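Local coordinates for protein C alpha-dehydrogenase (Sphingobium sp. SYK-6, PDB 4YAG) that probably oxidises the C-alpha alcohol of lignin-derived beta-aryl ethers, using NAD(H) bound in a short-chain dehydrogenase/reductase fold, at residues A146-P150 with T258-F263; M71-A75 with M124-P128. All blocks are in the same frame, centred on the assembly; numbering follows the deposited sequence.

Interaction 1 (A146-P150 with T258-F263)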
# COMPACT_ATOMS: atom_id res chain seq x y z
N ALA A 146 2.50 -8.18 -10.24
CA ALA A 146 1.63 -7.03 -10.50
C ALA A 146 1.89 -5.86 -9.54
O ALA A 146 1.40 -4.75 -9.73
CB ALA A 146 0.18 -7.43 -10.44
N GLY A 147 2.66 -6.12 -8.49
CA GLY A 147 3.05 -5.07 -7.57
C GLY A 147 4.31 -4.37 -8.01
O GLY A 147 4.72 -3.41 -7.37
N LEU A 148 4.89 -4.83 -9.11
CA LEU A 148 6.19 -4.33 -9.58
C LEU A 148 6.15 -3.81 -11.01
O LEU A 148 6.63 -2.72 -11.29
CB LEU A 148 7.21 -5.46 -9.48
CG LEU A 148 8.65 -5.12 -9.23
CD1 LEU A 148 8.76 -4.38 -7.88
CD2 LEU A 148 9.46 -6.42 -9.23
N THR A 149 5.59 -4.59 -11.94
CA THR A 149 5.49 -4.19 -13.33
C THR A 149 4.29 -3.26 -13.52
O THR A 149 3.30 -3.39 -12.81
CB THR A 149 5.39 -5.42 -14.24
OG1 THR A 149 5.77 -5.08 -15.58
CG2 THR A 149 4.00 -6.02 -14.23
N PRO A 150 4.36 -2.32 -14.47
CA PRO A 150 3.23 -1.40 -14.57
C PRO A 150 1.92 -2.10 -14.93
O PRO A 150 1.91 -2.96 -15.80
CB PRO A 150 3.64 -0.48 -15.71
CG PRO A 150 5.15 -0.45 -15.60
CD PRO A 150 5.52 -1.87 -15.27
N THR A 258 9.52 -5.11 -18.95
CA THR A 258 8.55 -4.09 -18.58
C THR A 258 8.92 -3.49 -17.22
O THR A 258 8.72 -2.30 -17.00
CB THR A 258 7.09 -4.62 -18.53
OG1 THR A 258 7.06 -5.85 -17.82
CG2 THR A 258 6.57 -4.84 -19.95
N CYS A 259 9.48 -4.29 -16.32
CA CYS A 259 9.95 -3.74 -15.07
C CYS A 259 11.16 -2.85 -15.32
O CYS A 259 11.26 -1.76 -14.75
CB CYS A 259 10.35 -4.84 -14.09
SG CYS A 259 8.93 -5.72 -13.33
N GLU A 260 12.10 -3.30 -16.15
CA GLU A 260 13.28 -2.48 -16.46
C GLU A 260 12.87 -1.11 -16.97
O GLU A 260 13.47 -0.09 -16.61
CB GLU A 260 14.17 -3.16 -17.51
CG GLU A 260 14.90 -4.35 -16.95
CD GLU A 260 15.81 -5.02 -17.94
OE1 GLU A 260 15.41 -5.19 -19.11
OE2 GLU A 260 16.94 -5.39 -17.54
N ALA A 261 11.86 -1.08 -17.84
CA ALA A 261 11.43 0.18 -18.43
C ALA A 261 10.82 1.09 -17.35
O ALA A 261 11.03 2.29 -17.37
CB ALA A 261 10.43 -0.05 -19.57
N ARG A 262 10.05 0.51 -16.44
CA ARG A 262 9.51 1.26 -15.29
C ARG A 262 10.65 1.82 -14.43
O ARG A 262 10.67 3.01 -14.08
CB ARG A 262 8.62 0.36 -14.43
CG ARG A 262 7.98 1.08 -13.26
CD ARG A 262 7.35 0.16 -12.25
NE ARG A 262 6.92 0.98 -11.13
CZ ARG A 262 6.96 0.64 -9.85
NH1 ARG A 262 7.35 -0.58 -9.48
NH2 ARG A 262 6.59 1.52 -8.94
N PHE A 263 11.58 0.95 -14.08
CA PHE A 263 12.72 1.34 -13.25
C PHE A 263 13.52 2.46 -13.91
O PHE A 263 13.92 3.43 -13.27
CB PHE A 263 13.62 0.13 -12.99
CG PHE A 263 12.96 -0.98 -12.22
CD1 PHE A 263 11.84 -0.75 -11.43
CD2 PHE A 263 13.49 -2.26 -12.25
CE1 PHE A 263 11.24 -1.78 -10.73
CE2 PHE A 263 12.91 -3.28 -11.54
CZ PHE A 263 11.79 -3.05 -10.79
O HOH W 1 6.45 -1.48 -6.64
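Arg262 NH1 donates a bent hydrogen bond to Leu148 O at 2.9 Å. NH1 lies in the plane of the carbonyl, on a lone pair of O, with a C=O...N angle of 128°, although the oxygen is tilted 31° from the guanidinium plane. An extended chain, with CG anti to the backbone N (chi1 -177°), carries this end past Pro150, whose CG lies 3.8 Å from Arg262 CB. A water bridges NH1 and Gly147 O, so NH1 serves Leu148 O directly and Gly147 O through the water. One turn earlier on the helix, Thr258 OG1 shares a 2.7 Å hydrogen bond with Thr149 OG1; Thr258 OG1 also bonds Trp255 O. Between the polar grips, Cys259 SG sits 3.7 Å from Thr149 CB. The contact, at the dimer interface, seats the C-terminal helix 256-268 against the loop joining strand 137-142 to helix 156-177 of the Rossmann-type fold, a loop whose Gly147 lies near the NADH-binding Lys162. Leu148 comes in at about a right angle to Phe263, its CG 4.1 Å from CZ at the ring edge. Outside the pair, Phe263 stacks on Phe263 of the second subunit, and Arg262 NE forms a salt bridge with Glu170 of that subunit.

Interaction 2 (M71-A75 with M124-P128); sequences MAEAA and MAFTP
Phe126 presents one ring face to Ala75, whose CB stands 3.9 Å from the ring centroid and only 13° off the normal, a well-centred CH-pi contact. The same methyl also approaches the backbone of the facing helix, with Ala75 CB 3.5 Å from Ala125 O. The far rim of the ring lies against the backbone of Ala75: Phe126 CE2 comes within 3.5 Å of Ala75 CA, and CZ touches Ala74 CB more loosely. Met71 crosses the ring at about a right angle. Its chain is bent at chi2 (-69°) and again at chi3, and the bends bring CE to 4.1 Å from Phe126 CE1, slightly to the other side of the ring plane from Ala75 CB. Helices 68-82 and 105-133 thus pack side by side along one face of the parallel sheet, as in the Rossmann-type fold of this family; the short segments run nearly parallel, at 27°, with axes 8.8 Å apart. Alanines on both sides, Ala75 and Ala125, each with CB directed at the other helix, are consistent with that close spacing; Ala125 CB meets Met71 O at 3.8 Å. Towards the sheet, Phe126 also meets the ring of Phe9 on strand 7-11, while Met71 and Ala74 rest on Leu63, next to the NADH-binding Asp64 and Val65. Pro128 kinks helix 105-133 just beyond the contact, its nitrogen making no bond to the preceding turn.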
# COMPACT_ATOMS: atom_id res chain seq x y z
N MET A 71 -7.66 -13.54 14.04
CA MET A 71 -6.23 -13.77 13.93
C MET A 71 -5.54 -13.93 15.28
O MET A 71 -4.65 -14.78 15.41
CB MET A 71 -5.57 -12.68 13.09
CG MET A 71 -5.98 -12.72 11.63
SD MET A 71 -5.34 -14.16 10.75
CE MET A 71 -3.66 -13.59 10.44
N ALA A 72 -5.97 -13.18 16.31
CA ALA A 72 -5.44 -13.37 17.64
C ALA A 72 -5.82 -14.76 18.18
O ALA A 72 -5.01 -15.44 18.82
CB ALA A 72 -5.94 -12.29 18.58
N GLU A 73 -7.07 -15.15 17.92
CA GLU A 73 -7.54 -16.49 18.27
C GLU A 73 -6.69 -17.52 17.56
O GLU A 73 -6.30 -18.53 18.16
CB GLU A 73 -9.00 -16.66 17.86
CG GLU A 73 -9.98 -15.87 18.68
CD GLU A 73 -11.39 -15.88 18.10
OE1 GLU A 73 -11.63 -16.54 17.07
OE2 GLU A 73 -12.28 -15.21 18.68
N ALA A 74 -6.43 -17.29 16.29
CA ALA A 74 -5.64 -18.26 15.51
C ALA A 74 -4.22 -18.43 16.04
O ALA A 74 -3.66 -19.52 16.01
CB ALA A 74 -5.63 -17.89 14.06
N ALA A 75 -3.62 -17.34 16.53
CA ALA A 75 -2.28 -17.43 17.07
C ALA A 75 -2.30 -18.29 18.34
O ALA A 75 -1.41 -19.11 18.56
CB ALA A 75 -1.70 -16.03 17.35
N MET A 124 1.32 -8.89 13.01
CA MET A 124 1.03 -8.35 14.33
C MET A 124 0.58 -9.44 15.31
O MET A 124 0.94 -9.41 16.49
CB MET A 124 -0.04 -7.27 14.21
CG MET A 124 0.41 -6.03 13.41
SD MET A 124 1.83 -5.15 14.12
CE MET A 124 1.02 -4.54 15.56
N ALA A 125 -0.21 -10.38 14.82
CA ALA A 125 -0.75 -11.43 15.68
C ALA A 125 0.27 -12.52 16.01
O ALA A 125 0.23 -13.06 17.12
CB ALA A 125 -1.98 -12.06 15.06
N PHE A 126 1.16 -12.84 15.08
CA PHE A 126 2.06 -14.00 15.23
C PHE A 126 3.49 -13.69 15.60
O PHE A 126 4.14 -14.49 16.27
CB PHE A 126 2.05 -14.86 13.97
CG PHE A 126 0.81 -15.67 13.83
CD1 PHE A 126 -0.34 -15.12 13.29
CD2 PHE A 126 0.76 -16.97 14.28
CE1 PHE A 126 -1.53 -15.85 13.18
CE2 PHE A 126 -0.41 -17.69 14.17
CZ PHE A 126 -1.55 -17.15 13.63
N THR A 127 4.04 -12.57 15.16
CA THR A 127 5.46 -12.36 15.40
C THR A 127 5.86 -12.15 16.86
O THR A 127 6.96 -12.53 17.22
CB THR A 127 6.14 -11.31 14.46
OG1 THR A 127 5.58 -10.02 14.71
CG2 THR A 127 5.98 -11.72 13.03
N PRO A 128 4.98 -11.58 17.72
CA PRO A 128 5.41 -11.48 19.12
C PRO A 128 5.80 -12.84 19.69
O PRO A 128 6.82 -12.96 20.36
CB PRO A 128 4.20 -10.87 19.81
CG PRO A 128 3.59 -10.02 18.78
CD PRO A 128 3.75 -10.79 17.49

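In the fold
From the N terminus, the chain passes through strands 7-11, 31-36 and 58-62 before helix 68-82 supplies the first half of interaction 2. Strand 87-90 and the start of helix 105-133 follow, and interaction 2 closes a loop of 48 residues within the nucleotide-binding half. Interaction 1 opens only after strand 137-142 and closes 107 residues later on helix 256-268, so the loops are in series, neither nested nor crossed. The centres of interaction 1 and interaction 2 are about 33 Å apart, on opposite sides of the chain's centre. Interaction 2 joins successive helices, whereas interaction 1 fastens the C-terminal end to the loop that follows strand 137-142 and lies against the second subunit.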